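Local coordinates for probable adhesion protein (Pseudomonas aeruginosa PAO1, PDB 6R3Z) that binds divalent metal ions such as ferrous iron, and probably hands them on as the solute-binding protein of a transport system, at residues V64-F69 against N109-L114; A169-A174 against F187-T192; T175-Y180 against V194-H199; I223-D228 against L245-H250. One frame throughout, in Å; residues are numbered along the deposited sequence.

Contact 1 (V64-F69 against N109-L114); sequences VGHDDF and NPHTFL. With NI (nickel (II) ion), chain B.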
loop_
_atom_site.group_PDB
_atom_site.type_symbol
_atom_site.label_atom_id
_atom_site.label_comp_id
_atom_site.label_asym_id
_atom_site.label_seq_id
_atom_site.Cartn_x
_atom_site.Cartn_y
_atom_site.Cartn_z
ATOM N N VAL A 64 -4.530 5.421 9.107
ATOM C CA VAL A 64 -3.344 5.227 9.958
ATOM C C VAL A 64 -2.140 6.059 9.477
ATOM O O VAL A 64 -1.017 5.864 9.948
ATOM C CB VAL A 64 -2.990 3.738 10.176
ATOM C CG1 VAL A 64 -4.057 3.050 11.038
ATOM C CG2 VAL A 64 -2.766 2.998 8.849
ATOM N N GLY A 65 -2.397 6.993 8.576
ATOM C CA GLY A 65 -1.363 7.912 8.106
ATOM C C GLY A 65 -1.221 8.052 6.605
ATOM O O GLY A 65 -0.448 8.912 6.153
ATOM N N HIS A 66 -1.921 7.208 5.807
ATOM C CA HIS A 66 -1.778 7.337 4.352
ATOM C C HIS A 66 -2.932 8.061 3.649
ATOM O O HIS A 66 -2.897 8.211 2.426
ATOM C CB HIS A 66 -1.481 6.000 3.641
ATOM C CG HIS A 66 -0.403 6.156 2.605
ATOM N ND1 HIS A 66 -0.539 7.051 1.560
ATOM C CD2 HIS A 66 0.838 5.610 2.549
ATOM C CE1 HIS A 66 0.594 6.986 0.880
ATOM N NE2 HIS A 66 1.452 6.140 1.435
ATOM N N ASP A 67 -3.926 8.544 4.386
ATOM C CA ASP A 67 -4.985 9.304 3.727
ATOM C C ASP A 67 -5.553 10.401 4.640
ATOM O O ASP A 67 -6.774 10.586 4.724
ATOM C CB ASP A 67 -6.078 8.398 3.108
ATOM C CG ASP A 67 -6.760 7.434 4.052
ATOM O OD1 ASP A 67 -6.477 7.490 5.282
ATOM O OD2 ASP A 67 -7.548 6.601 3.569
ATOM N N ASP A 68 -4.654 11.197 5.258
ATOM C CA ASP A 68 -5.070 12.331 6.094
ATOM C C ASP A 68 -5.895 13.328 5.271
ATOM O O ASP A 68 -6.864 13.880 5.791
ATOM C CB ASP A 68 -3.844 13.035 6.708
ATOM C CG ASP A 68 -3.093 12.184 7.728
ATOM O OD1 ASP A 68 -3.688 11.216 8.252
ATOM O OD2 ASP A 68 -1.916 12.498 8.010
ATOM N N PHE A 69 -5.547 13.507 3.969
ATOM C CA PHE A 69 -6.270 14.391 3.048
ATOM C C PHE A 69 -7.763 14.086 3.037
ATOM O O PHE A 69 -8.573 15.016 2.981
ATOM C CB PHE A 69 -5.708 14.313 1.606
ATOM C CG PHE A 69 -5.769 12.975 0.905
ATOM C CD1 PHE A 69 -6.910 12.588 0.204
ATOM C CD2 PHE A 69 -4.671 12.124 0.901
ATOM C CE1 PHE A 69 -6.963 11.357 -0.457
ATOM C CE2 PHE A 69 -4.721 10.894 0.229
ATOM C CZ PHE A 69 -5.870 10.514 -0.435
ATOM N N ASN A 109 4.085 2.955 10.725
ATOM C CA ASN A 109 4.162 2.833 9.277
ATOM C C ASN A 109 2.725 2.666 8.711
ATOM O O ASN A 109 2.047 1.692 9.025
ATOM C CB ASN A 109 5.073 1.667 8.851
ATOM C CG ASN A 109 5.407 1.713 7.363
ATOM O OD1 ASN A 109 4.547 2.009 6.511
ATOM N ND2 ASN A 109 6.655 1.405 7.018
ATOM N N PRO A 110 2.254 3.598 7.867
ATOM C CA PRO A 110 0.866 3.502 7.377
ATOM C C PRO A 110 0.639 2.586 6.165
ATOM O O PRO A 110 -0.507 2.485 5.710
ATOM C CB PRO A 110 0.530 4.957 7.043
ATOM C CG PRO A 110 1.841 5.539 6.580
ATOM C CD PRO A 110 2.918 4.832 7.377
ATOM N N HIS A 111 1.705 1.975 5.606
ATOM C CA HIS A 111 1.622 1.135 4.389
ATOM C C HIS A 111 1.156 -0.305 4.639
ATOM O O HIS A 111 1.721 -1.251 4.075
ATOM C CB HIS A 111 2.966 1.150 3.641
ATOM C CG HIS A 111 3.412 2.517 3.247
ATOM N ND1 HIS A 111 4.185 3.293 4.099
ATOM C CD2 HIS A 111 3.211 3.200 2.089
ATOM C CE1 HIS A 111 4.419 4.421 3.443
ATOM N NE2 HIS A 111 3.837 4.419 2.236
ATOM N N THR A 112 0.119 -0.467 5.488
ATOM C CA THR A 112 -0.439 -1.791 5.850
ATOM C C THR A 112 -0.976 -2.528 4.612
ATOM O O THR A 112 -0.950 -3.774 4.570
ATOM C CB THR A 112 -1.550 -1.625 6.892
ATOM O OG1 THR A 112 -2.610 -0.856 6.306
ATOM C CG2 THR A 112 -1.051 -0.967 8.201
ATOM N N PHE A 113 -1.439 -1.754 3.585
ATOM C CA PHE A 113 -1.961 -2.341 2.334
ATOM C C PHE A 113 -0.882 -3.090 1.536
ATOM O O PHE A 113 -1.225 -3.881 0.666
ATOM C CB PHE A 113 -2.661 -1.292 1.460
ATOM C CG PHE A 113 -1.890 -0.000 1.322
ATOM C CD1 PHE A 113 -0.976 0.176 0.283
ATOM C CD2 PHE A 113 -2.085 1.046 2.221
ATOM C CE1 PHE A 113 -0.275 1.379 0.143
ATOM C CE2 PHE A 113 -1.365 2.248 2.092
ATOM C CZ PHE A 113 -0.452 2.397 1.062
ATOM N N LEU A 114 0.408 -2.865 1.828
ATOM C CA LEU A 114 1.459 -3.597 1.118
ATOM C C LEU A 114 1.903 -4.825 1.922
ATOM O O LEU A 114 3.073 -5.013 2.199
ATOM C CB LEU A 114 2.626 -2.694 0.679
ATOM C CG LEU A 114 2.235 -1.529 -0.248
ATOM C CD1 LEU A 114 3.357 -0.520 -0.375
ATOM C CD2 LEU A 114 1.780 -2.013 -1.608
HETATM NI NI NI B . 3.652 6.141 0.874
#
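H66 and H111 meet at a shared nickel ion, two of the six histidines of the metal site in this solute-binding protein 9 family member. Both use NE2, with H66 NE2 2.3 Å and H111 NE2 2.2 Å from the nickel. The two nitrogens lie close because they bind the same metal, and no hydrogen bond joins them. Around the ion the rings form an offset edge-to-face pair, planes at 78°, with the edge of H66 toward the face of H111 and H66 CD2 3.4 Å from H111 CD2. F113 adds a second such pair by turning its own edge to a face of H66, CZ lying 3.8 Å from H66 CD2. In the next shell, the ring of P110 packs on the backbone of V64 to H66, its CB 3.4 Å from V64 O, while V64 CG2 touches the same CB. G65 suits this close approach because it has no side chain. Further out, N109 grips H111, whose CG is anti to its carbonyl carbon, beside the backbone N (chi1 -58°): N109 OD1 closes an Asx turn by accepting from H111 N and also accepts from H111 ND1 (2.8 Å), with N109 OD1 only 3° out of the H111 ring plane.

Contact 2 (A169-A174 against F187-T192); sequences ADFRVA and FGLEVT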
loop_
_atom_site.group_PDB
_atom_site.type_symbol
_atom_site.label_atom_id
_atom_site.label_comp_id
_atom_site.label_asym_id
_atom_site.label_seq_id
_atom_site.Cartn_x
_atom_site.Cartn_y
_atom_site.Cartn_z
ATOM N N ALA A 169 22.409 -14.525 6.560
ATOM C CA ALA A 169 22.349 -13.555 7.655
ATOM C C ALA A 169 22.817 -12.145 7.264
ATOM O O ALA A 169 22.353 -11.171 7.867
ATOM C CB ALA A 169 23.147 -14.057 8.839
ATOM N N ASP A 170 23.724 -12.039 6.267
ATOM C CA ASP A 170 24.273 -10.747 5.802
ATOM C C ASP A 170 23.409 -10.032 4.733
ATOM O O ASP A 170 23.853 -9.022 4.162
ATOM C CB ASP A 170 25.721 -10.944 5.291
ATOM C CG ASP A 170 25.872 -11.681 3.964
ATOM O OD1 ASP A 170 24.928 -12.408 3.570
ATOM O OD2 ASP A 170 26.936 -11.530 3.317
ATOM N N PHE A 171 22.201 -10.557 4.445
ATOM C CA PHE A 171 21.341 -9.964 3.421
ATOM C C PHE A 171 20.603 -8.735 3.957
ATOM O O PHE A 171 19.439 -8.824 4.350
ATOM C CB PHE A 171 20.380 -11.001 2.838
ATOM C CG PHE A 171 19.569 -10.539 1.650
ATOM C CD1 PHE A 171 20.160 -10.388 0.398
ATOM C CD2 PHE A 171 18.209 -10.277 1.776
ATOM C CE1 PHE A 171 19.402 -9.990 -0.708
ATOM C CE2 PHE A 171 17.448 -9.896 0.667
ATOM C CZ PHE A 171 18.053 -9.750 -0.567
ATOM N N ARG A 172 21.300 -7.598 4.016
ATOM C CA ARG A 172 20.676 -6.350 4.471
ATOM C C ARG A 172 20.007 -5.664 3.301
ATOM O O ARG A 172 20.532 -5.663 2.185
ATOM C CB ARG A 172 21.661 -5.429 5.174
ATOM C CG ARG A 172 21.965 -5.831 6.630
ATOM C CD ARG A 172 22.776 -4.730 7.303
ATOM N NE ARG A 172 23.270 -5.086 8.638
ATOM C CZ ARG A 172 22.587 -4.909 9.768
ATOM N NH1 ARG A 172 21.346 -4.432 9.735
ATOM N NH2 ARG A 172 23.126 -5.242 10.935
ATOM N N VAL A 173 18.847 -5.062 3.577
ATOM C CA VAL A 173 17.962 -4.425 2.600
ATOM C C VAL A 173 17.745 -2.943 2.925
ATOM O O VAL A 173 17.567 -2.589 4.083
ATOM C CB VAL A 173 16.598 -5.202 2.656
ATOM C CG1 VAL A 173 15.457 -4.463 1.971
ATOM C CG2 VAL A 173 16.748 -6.615 2.092
ATOM N N ALA A 174 17.714 -2.106 1.891
ATOM C CA ALA A 174 17.364 -0.693 2.004
ATOM C C ALA A 174 16.207 -0.401 1.014
ATOM O O ALA A 174 16.038 -1.122 0.025
ATOM C CB ALA A 174 18.560 0.187 1.687
ATOM N N PHE A 187 8.428 -12.270 4.596
ATOM C CA PHE A 187 9.562 -13.120 4.288
ATOM C C PHE A 187 10.391 -13.316 5.563
ATOM O O PHE A 187 11.378 -14.046 5.544
ATOM C CB PHE A 187 10.428 -12.495 3.179
ATOM C CG PHE A 187 9.754 -12.451 1.829
ATOM C CD1 PHE A 187 9.869 -13.514 0.941
ATOM C CD2 PHE A 187 9.032 -11.337 1.431
ATOM C CE1 PHE A 187 9.257 -13.464 -0.317
ATOM C CE2 PHE A 187 8.407 -11.293 0.182
ATOM C CZ PHE A 187 8.527 -12.357 -0.689
ATOM N N GLY A 188 9.974 -12.670 6.657
ATOM C CA GLY A 188 10.704 -12.686 7.925
ATOM C C GLY A 188 11.919 -11.777 7.847
ATOM O O GLY A 188 12.931 -11.996 8.533
ATOM N N LEU A 189 11.823 -10.742 6.990
ATOM C CA LEU A 189 12.910 -9.805 6.754
ATOM C C LEU A 189 12.581 -8.414 7.256
ATOM O O LEU A 189 11.413 -8.062 7.420
ATOM C CB LEU A 189 13.265 -9.768 5.260
ATOM C CG LEU A 189 13.901 -11.031 4.679
ATOM C CD1 LEU A 189 13.946 -10.948 3.172
ATOM C CD2 LEU A 189 15.322 -11.232 5.229
ATOM N N GLU A 190 13.626 -7.633 7.491
ATOM C CA GLU A 190 13.554 -6.269 8.007
ATOM C C GLU A 190 14.269 -5.317 7.037
ATOM O O GLU A 190 15.161 -5.735 6.302
ATOM C CB GLU A 190 14.307 -6.213 9.347
ATOM C CG GLU A 190 13.450 -5.901 10.556
ATOM C CD GLU A 190 14.245 -5.745 11.843
ATOM O OE1 GLU A 190 15.389 -6.254 11.911
ATOM O OE2 GLU A 190 13.724 -5.108 12.787
ATOM N N VAL A 191 13.887 -4.041 7.066
ATOM C CA VAL A 191 14.515 -2.990 6.269
ATOM C C VAL A 191 15.591 -2.334 7.169
ATOM O O VAL A 191 15.269 -1.774 8.229
ATOM C CB VAL A 191 13.492 -1.936 5.758
ATOM C CG1 VAL A 191 14.202 -0.786 5.045
ATOM C CG2 VAL A 191 12.455 -2.576 4.829
ATOM N N THR A 192 16.860 -2.394 6.746
ATOM C CA THR A 192 17.959 -1.779 7.502
ATOM C C THR A 192 17.863 -0.241 7.436
ATOM O O THR A 192 18.057 0.446 8.450
ATOM C CB THR A 192 19.323 -2.278 6.975
ATOM O OG1 THR A 192 19.514 -3.624 7.409
ATOM C CG2 THR A 192 20.515 -1.440 7.486
HETATM O O HOH W 1 17.866 -5.395 6.226
#
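R172 reaches across to T192 where strand 172-175, in the parallel sheet that also holds strands 193-194, 220-226 and 244-248, meets the loop leading to strand 193-194. The arginine chain is extended from CG to NE, with CD anti to CA (chi2 -171°), and it crosses the threonine at about a right angle. CG and CD both pass close to T192 OG1 before the guanidinium meets the same oxygen edge-on: R172 NH1 donates a hydrogen bond to T192 OG1 at 3.1 Å, the oxygen 2° out of the guanidinium plane. T192 holds OG1 beside its own backbone N (chi1 -74°), and a water there accepts from V173 N, donates to E190 O and bonds to T192 OG1, bridging the two backbones; its oxygen is 2.7 Å from T192 OG1 and 2.8 Å from V173 N. A direct backbone bond accompanies it, T192 N to V173 O at 2.8 Å. V173 CB lies 4.0 Å from E190 O, and V191 CG1 approaches V173 O at 3.9 Å. F171 also touches V222 of strand 220-226 and I276 of helix 260-277. Across the contact its ring edge meets L189, with F171 CE2 4.4 Å from L189 CD1.

Contact 3 (T175-Y180 against V194-H199); sequences TIHGAY and VVEPAH. With NI (nickel (II) ion), chain B.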
loop_
_atom_site.group_PDB
_atom_site.type_symbol
_atom_site.label_atom_id
_atom_site.label_comp_id
_atom_site.label_asym_id
_atom_site.label_seq_id
_atom_site.Cartn_x
_atom_site.Cartn_y
_atom_site.Cartn_z
ATOM N N THR A 175 15.403 0.636 1.287
ATOM C CA THR A 175 14.331 1.055 0.386
ATOM C C THR A 175 14.395 2.576 0.244
ATOM O O THR A 175 14.880 3.248 1.158
ATOM C CB THR A 175 12.918 0.590 0.815
ATOM O OG1 THR A 175 12.456 1.329 1.962
ATOM C CG2 THR A 175 12.816 -0.930 1.045
ATOM N N ILE A 176 13.894 3.124 -0.873
ATOM C CA ILE A 176 13.868 4.601 -1.041
ATOM C C ILE A 176 12.694 5.152 -0.198
ATOM O O ILE A 176 12.899 6.023 0.655
ATOM C CB ILE A 176 13.708 4.995 -2.546
ATOM C CG1 ILE A 176 14.932 4.574 -3.410
ATOM C CG2 ILE A 176 13.412 6.515 -2.695
ATOM C CD1 ILE A 176 16.278 5.179 -3.048
ATOM N N HIS A 177 11.471 4.623 -0.453
ATOM C CA HIS A 177 10.227 4.991 0.236
ATOM C C HIS A 177 10.014 3.995 1.379
ATOM O O HIS A 177 10.328 2.818 1.213
ATOM C CB HIS A 177 9.051 4.956 -0.758
ATOM C CG HIS A 177 7.801 5.639 -0.299
ATOM N ND1 HIS A 177 7.614 7.006 -0.484
ATOM C CD2 HIS A 177 6.670 5.114 0.225
ATOM C CE1 HIS A 177 6.391 7.263 -0.043
ATOM N NE2 HIS A 177 5.772 6.150 0.362
ATOM N N GLY A 178 9.517 4.460 2.527
ATOM C CA GLY A 178 9.297 3.577 3.684
ATOM C C GLY A 178 8.023 2.739 3.579
ATOM O O GLY A 178 7.281 2.617 4.554
ATOM N N ALA A 179 7.762 2.153 2.401
ATOM C CA ALA A 179 6.522 1.439 2.099
ATOM C C ALA A 179 6.533 -0.069 2.295
ATOM O O ALA A 179 5.454 -0.673 2.218
ATOM C CB ALA A 179 6.133 1.726 0.649
ATOM N N TYR A 180 7.725 -0.696 2.441
ATOM C CA TYR A 180 7.836 -2.153 2.332
ATOM C C TYR A 180 8.169 -2.940 3.600
ATOM O O TYR A 180 8.432 -4.147 3.514
ATOM C CB TYR A 180 8.855 -2.463 1.221
ATOM C CG TYR A 180 8.467 -1.754 -0.062
ATOM C CD1 TYR A 180 7.306 -2.104 -0.747
ATOM C CD2 TYR A 180 9.133 -0.598 -0.467
ATOM C CE1 TYR A 180 6.892 -1.408 -1.882
ATOM C CE2 TYR A 180 8.724 0.117 -1.600
ATOM C CZ TYR A 180 7.581 -0.273 -2.283
ATOM O OH TYR A 180 7.156 0.419 -3.399
ATOM N N VAL A 194 15.991 3.376 5.225
ATOM C CA VAL A 194 15.055 4.026 4.295
ATOM C C VAL A 194 15.725 5.365 3.920
ATOM O O VAL A 194 16.111 6.146 4.804
ATOM C CB VAL A 194 13.639 4.204 4.928
ATOM C CG1 VAL A 194 12.723 5.042 4.034
ATOM C CG2 VAL A 194 12.998 2.845 5.238
ATOM N N VAL A 195 15.907 5.600 2.613
ATOM C CA VAL A 195 16.593 6.797 2.111
ATOM C C VAL A 195 15.802 8.078 2.409
ATOM O O VAL A 195 16.404 9.067 2.846
ATOM C CB VAL A 195 16.996 6.661 0.617
ATOM C CG1 VAL A 195 17.782 7.888 0.131
ATOM C CG2 VAL A 195 17.788 5.372 0.383
ATOM N N GLU A 196 14.483 8.074 2.163
ATOM C CA GLU A 196 13.657 9.258 2.454
ATOM C C GLU A 196 13.646 9.495 3.982
ATOM O O GLU A 196 13.330 8.581 4.752
ATOM C CB GLU A 196 12.238 9.063 1.933
ATOM C CG GLU A 196 12.166 9.215 0.423
ATOM C CD GLU A 196 10.775 9.186 -0.179
ATOM O OE1 GLU A 196 9.819 8.746 0.498
ATOM O OE2 GLU A 196 10.643 9.624 -1.340
ATOM N N PRO A 197 14.044 10.691 4.448
ATOM C CA PRO A 197 14.100 10.919 5.915
ATOM C C PRO A 197 12.750 10.846 6.635
ATOM O O PRO A 197 12.707 10.620 7.851
ATOM C CB PRO A 197 14.756 12.297 6.044
ATOM C CG PRO A 197 14.499 12.978 4.718
ATOM C CD PRO A 197 14.507 11.868 3.687
ATOM N N ALA A 198 11.657 11.048 5.887
ATOM C CA ALA A 198 10.271 10.955 6.380
ATOM C C ALA A 198 9.390 10.601 5.194
ATOM O O ALA A 198 9.812 10.765 4.040
ATOM C CB ALA A 198 9.819 12.287 6.985
ATOM N N HIS A 199 8.184 10.099 5.480
ATOM C CA HIS A 199 7.231 9.658 4.454
ATOM C C HIS A 199 7.047 10.658 3.301
ATOM O O HIS A 199 6.501 11.752 3.502
ATOM C CB HIS A 199 5.862 9.304 5.081
ATOM C CG HIS A 199 4.925 8.637 4.121
ATOM N ND1 HIS A 199 3.555 8.815 4.206
ATOM C CD2 HIS A 199 5.189 7.794 3.090
ATOM C CE1 HIS A 199 3.035 8.092 3.224
ATOM N NE2 HIS A 199 3.976 7.482 2.517
HETATM NI NI NI B . 3.652 6.141 0.874
HETATM O O HOH W 2 9.458 7.820 -2.857
HETATM O O HOH W 3 9.236 7.317 2.885
#
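H177 overlaps H199 obliquely, ring planes 66° apart and centroids 4.8 Å from each other, with H177 CE1 3.4 Å from H199 CD2. Each ring gives NE2 to the nickel, at 2.2 Å from H177 and 2.1 Å from H199, so the short approach of the two nitrogens comes from the shared metal and not from a hydrogen bond. With CG of H177 anti to the backbone N (chi1 -165°), the ring is carried away from its own main chain toward the metal. The other ring nitrogen, ND1, lies near E196, whose chain is extended beyond CG and whose OE1 accepts a weak bond from it (3.0 Å, 121° at the hydrogen). One water bridges ND1 to E196 OE2, and a second links G178 N to E196 OE1. The two segments are held together by backbone bonds, V195 N to T175 O and E196 N to I176 O, the first continuing the parallel pairing of T175 with V194 at the end of strands 172-175 and 193-194. Alongside, I176 CD1 packs on V195 CG2 at 3.8 Å, next to I223 and I237, and T175 OG1 donates to H177 O, tying the start of the segment to the backbone of the metal ligand. With NE2 on the metal, ND1 is the nitrogen left to carry the proton; the weak bond to E196, with the water to OE2, may polarise the ring slightly toward stronger donation by NE2.

Contact 4 (I223-D228 against L245-H250); sequences IFSEID and LYSLSH. With NI (nickel (II) ion), chain B.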
loop_
_atom_site.group_PDB
_atom_site.type_symbol
_atom_site.label_atom_id
_atom_site.label_comp_id
_atom_site.label_asym_id
_atom_site.label_seq_id
_atom_site.Cartn_x
_atom_site.Cartn_y
_atom_site.Cartn_z
ATOM N N ILE A 223 18.786 -2.555 -2.787
ATOM C CA ILE A 223 17.947 -1.384 -2.591
ATOM C C ILE A 223 16.688 -1.545 -3.470
ATOM O O ILE A 223 16.802 -1.892 -4.655
ATOM C CB ILE A 223 18.669 -0.012 -2.760
ATOM C CG1 ILE A 223 17.743 1.169 -2.337
ATOM C CG2 ILE A 223 19.232 0.167 -4.189
ATOM C CD1 ILE A 223 18.484 2.447 -1.862
ATOM N N PHE A 224 15.508 -1.325 -2.871
ATOM C CA PHE A 224 14.234 -1.347 -3.579
ATOM C C PHE A 224 13.776 0.082 -3.799
ATOM O O PHE A 224 13.484 0.797 -2.828
ATOM C CB PHE A 224 13.162 -2.166 -2.843
ATOM C CG PHE A 224 13.487 -3.632 -2.693
ATOM C CD1 PHE A 224 13.368 -4.506 -3.773
ATOM C CD2 PHE A 224 13.924 -4.143 -1.476
ATOM C CE1 PHE A 224 13.686 -5.862 -3.639
ATOM C CE2 PHE A 224 14.258 -5.497 -1.345
ATOM C CZ PHE A 224 14.105 -6.358 -2.420
ATOM N N SER A 225 13.763 0.514 -5.072
ATOM C CA SER A 225 13.323 1.855 -5.458
ATOM C C SER A 225 11.836 1.872 -5.883
ATOM O O SER A 225 11.180 0.830 -5.921
ATOM C CB SER A 225 14.234 2.449 -6.537
ATOM O OG SER A 225 14.113 1.741 -7.762
ATOM N N GLU A 226 11.311 3.065 -6.193
ATOM C CA GLU A 226 9.912 3.238 -6.584
ATOM C C GLU A 226 9.682 3.210 -8.080
ATOM O O GLU A 226 10.276 4.004 -8.812
ATOM C CB GLU A 226 9.375 4.595 -6.046
ATOM C CG GLU A 226 9.246 4.662 -4.527
ATOM C CD GLU A 226 8.258 3.637 -4.022
ATOM O OE1 GLU A 226 7.034 3.842 -4.196
ATOM O OE2 GLU A 226 8.722 2.585 -3.529
ATOM N N ILE A 227 8.736 2.368 -8.526
ATOM C CA ILE A 227 8.315 2.371 -9.922
ATOM C C ILE A 227 7.335 3.563 -10.151
ATOM O O ILE A 227 7.403 4.222 -11.191
ATOM C CB ILE A 227 7.620 1.029 -10.312
ATOM C CG1 ILE A 227 8.563 -0.185 -10.139
ATOM C CG2 ILE A 227 7.073 1.097 -11.746
ATOM C CD1 ILE A 227 7.847 -1.596 -10.158
ATOM N N ASP A 228 6.400 3.789 -9.187
ATOM C CA ASP A 228 5.281 4.724 -9.320
ATOM C C ASP A 228 5.660 6.175 -9.544
ATOM O O ASP A 228 5.358 6.714 -10.606
ATOM C CB ASP A 228 4.322 4.588 -8.132
ATOM C CG ASP A 228 3.490 3.317 -8.196
ATOM O OD1 ASP A 228 3.592 2.578 -9.225
ATOM O OD2 ASP A 228 2.760 3.037 -7.217
ATOM N N LEU A 245 20.174 -2.811 -7.463
ATOM C CA LEU A 245 18.898 -2.122 -7.510
ATOM C C LEU A 245 17.750 -2.968 -8.088
ATOM O O LEU A 245 17.884 -3.580 -9.151
ATOM C CB LEU A 245 19.062 -0.813 -8.319
ATOM C CG LEU A 245 17.795 0.006 -8.601
ATOM C CD1 LEU A 245 17.324 0.712 -7.362
ATOM C CD2 LEU A 245 18.032 0.996 -9.741
ATOM N N TYR A 246 16.616 -2.957 -7.376
ATOM C CA TYR A 246 15.351 -3.567 -7.772
ATOM C C TYR A 246 14.285 -2.487 -7.539
ATOM O O TYR A 246 14.550 -1.518 -6.818
ATOM C CB TYR A 246 15.047 -4.836 -6.955
ATOM C CG TYR A 246 16.110 -5.905 -7.089
ATOM C CD1 TYR A 246 17.215 -5.924 -6.245
ATOM C CD2 TYR A 246 15.999 -6.917 -8.044
ATOM C CE1 TYR A 246 18.197 -6.905 -6.355
ATOM C CE2 TYR A 246 16.982 -7.908 -8.164
ATOM C CZ TYR A 246 18.088 -7.884 -7.325
ATOM O OH TYR A 246 19.083 -8.829 -7.377
ATOM N N SER A 247 13.131 -2.607 -8.190
ATOM C CA SER A 247 12.076 -1.624 -8.039
ATOM C C SER A 247 10.754 -2.304 -7.698
ATOM O O SER A 247 10.468 -3.422 -8.168
ATOM C CB SER A 247 11.954 -0.766 -9.294
ATOM O OG SER A 247 13.150 -0.042 -9.534
ATOM N N LEU A 248 9.984 -1.628 -6.841
ATOM C CA LEU A 248 8.694 -2.075 -6.337
ATOM C C LEU A 248 7.605 -1.047 -6.580
ATOM O O LEU A 248 7.885 0.149 -6.755
ATOM C CB LEU A 248 8.789 -2.411 -4.836
ATOM C CG LEU A 248 9.787 -3.502 -4.398
ATOM C CD1 LEU A 248 9.835 -3.590 -2.887
ATOM C CD2 LEU A 248 9.434 -4.897 -5.003
ATOM N N SER A 249 6.359 -1.523 -6.556
ATOM C CA SER A 249 5.187 -0.701 -6.745
ATOM C C SER A 249 4.506 -0.386 -5.412
ATOM O O SER A 249 4.190 -1.290 -4.640
ATOM C CB SER A 249 4.195 -1.381 -7.686
ATOM O OG SER A 249 3.031 -0.582 -7.821
ATOM N N HIS A 250 4.196 0.900 -5.202
ATOM C CA HIS A 250 3.429 1.384 -4.043
ATOM C C HIS A 250 1.906 1.164 -4.381
ATOM O O HIS A 250 1.042 1.477 -3.557
ATOM C CB HIS A 250 3.703 2.897 -3.907
ATOM C CG HIS A 250 3.290 3.549 -2.614
ATOM N ND1 HIS A 250 1.947 3.701 -2.260
ATOM C CD2 HIS A 250 4.050 4.239 -1.721
ATOM C CE1 HIS A 250 1.952 4.427 -1.144
ATOM N NE2 HIS A 250 3.189 4.755 -0.776
HETATM NI NI NI B . 3.652 6.141 0.874
HETATM O O HOH W 4 6.270 2.504 -6.536
#
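L248 leaves its strand with CG anti to its carbonyl carbon (chi1 -59°) and packs against F224. From CB, which lies 4.2 Å from S225 O, the chain runs to CG, close to both CB and CD1 of F224. CD1 then sits against the root of the phenyl group, 3.6 Å from F224 CB and next to CG, while CD2 touches the ring more loosely at CD1. F224 CD1 in turn meets Y246 CB, so the three residues share one face of the parallel sheet. The strands themselves pair in register, bonded from Y246 N to I223 O, S225 N to Y246 O, L248 N to S225 O (2.9 Å, 173° at the hydrogen) and I227 N to L248 O. On the opposite face S247 OG donates to S225 OG at 2.7 Å, and L245 CD1 packs beside that hydroxyl, 3.4 Å from S225 OG and 3.7 Å from I223 CG2.

Beyond the paired strands, one water joins E226 OE1, D228 N, L248 O and H250 N, linking the ends of the two segments near H250, whose NE2 binds the nickel at 2.2 Å. H250 CB lies within 3.5 Å of both E226 OE1 and D228 OD2; E226 OE2 bonds to Y180, and D228 OD2 to S252. Strands 220-226 and 244-248 form a beta-alpha-beta unit with helix 234-241, which packs on the face of I223, S225 and L245, while Y246 and L248 touch helix 260-277 and F224 leans on strand 172-175.

Overall arrangement
Contacts 1, 3 and 4 meet at the nickel, contributing two, two and one of its six histidines; H41 supplies the sixth. Contact 1 comes from the part of the chain with strands 8-11 to 84-86, contacts 3 and 4 from the part with strands 172-175 to 244-248, so the ion bridges the two. Contact 4 is the buried one, a regular strand pairing with an apolar face, whereas contacts 1 and 3 are mostly loop, partly buried, dominated by ligand rings. Contact 2 touches no metal: its centre lies about 19 Å from that of the chain, and water and an arginine mark its surface side. Contacts 2, 3 and 4 share one sheet, A174 and I176 both bonding to F224.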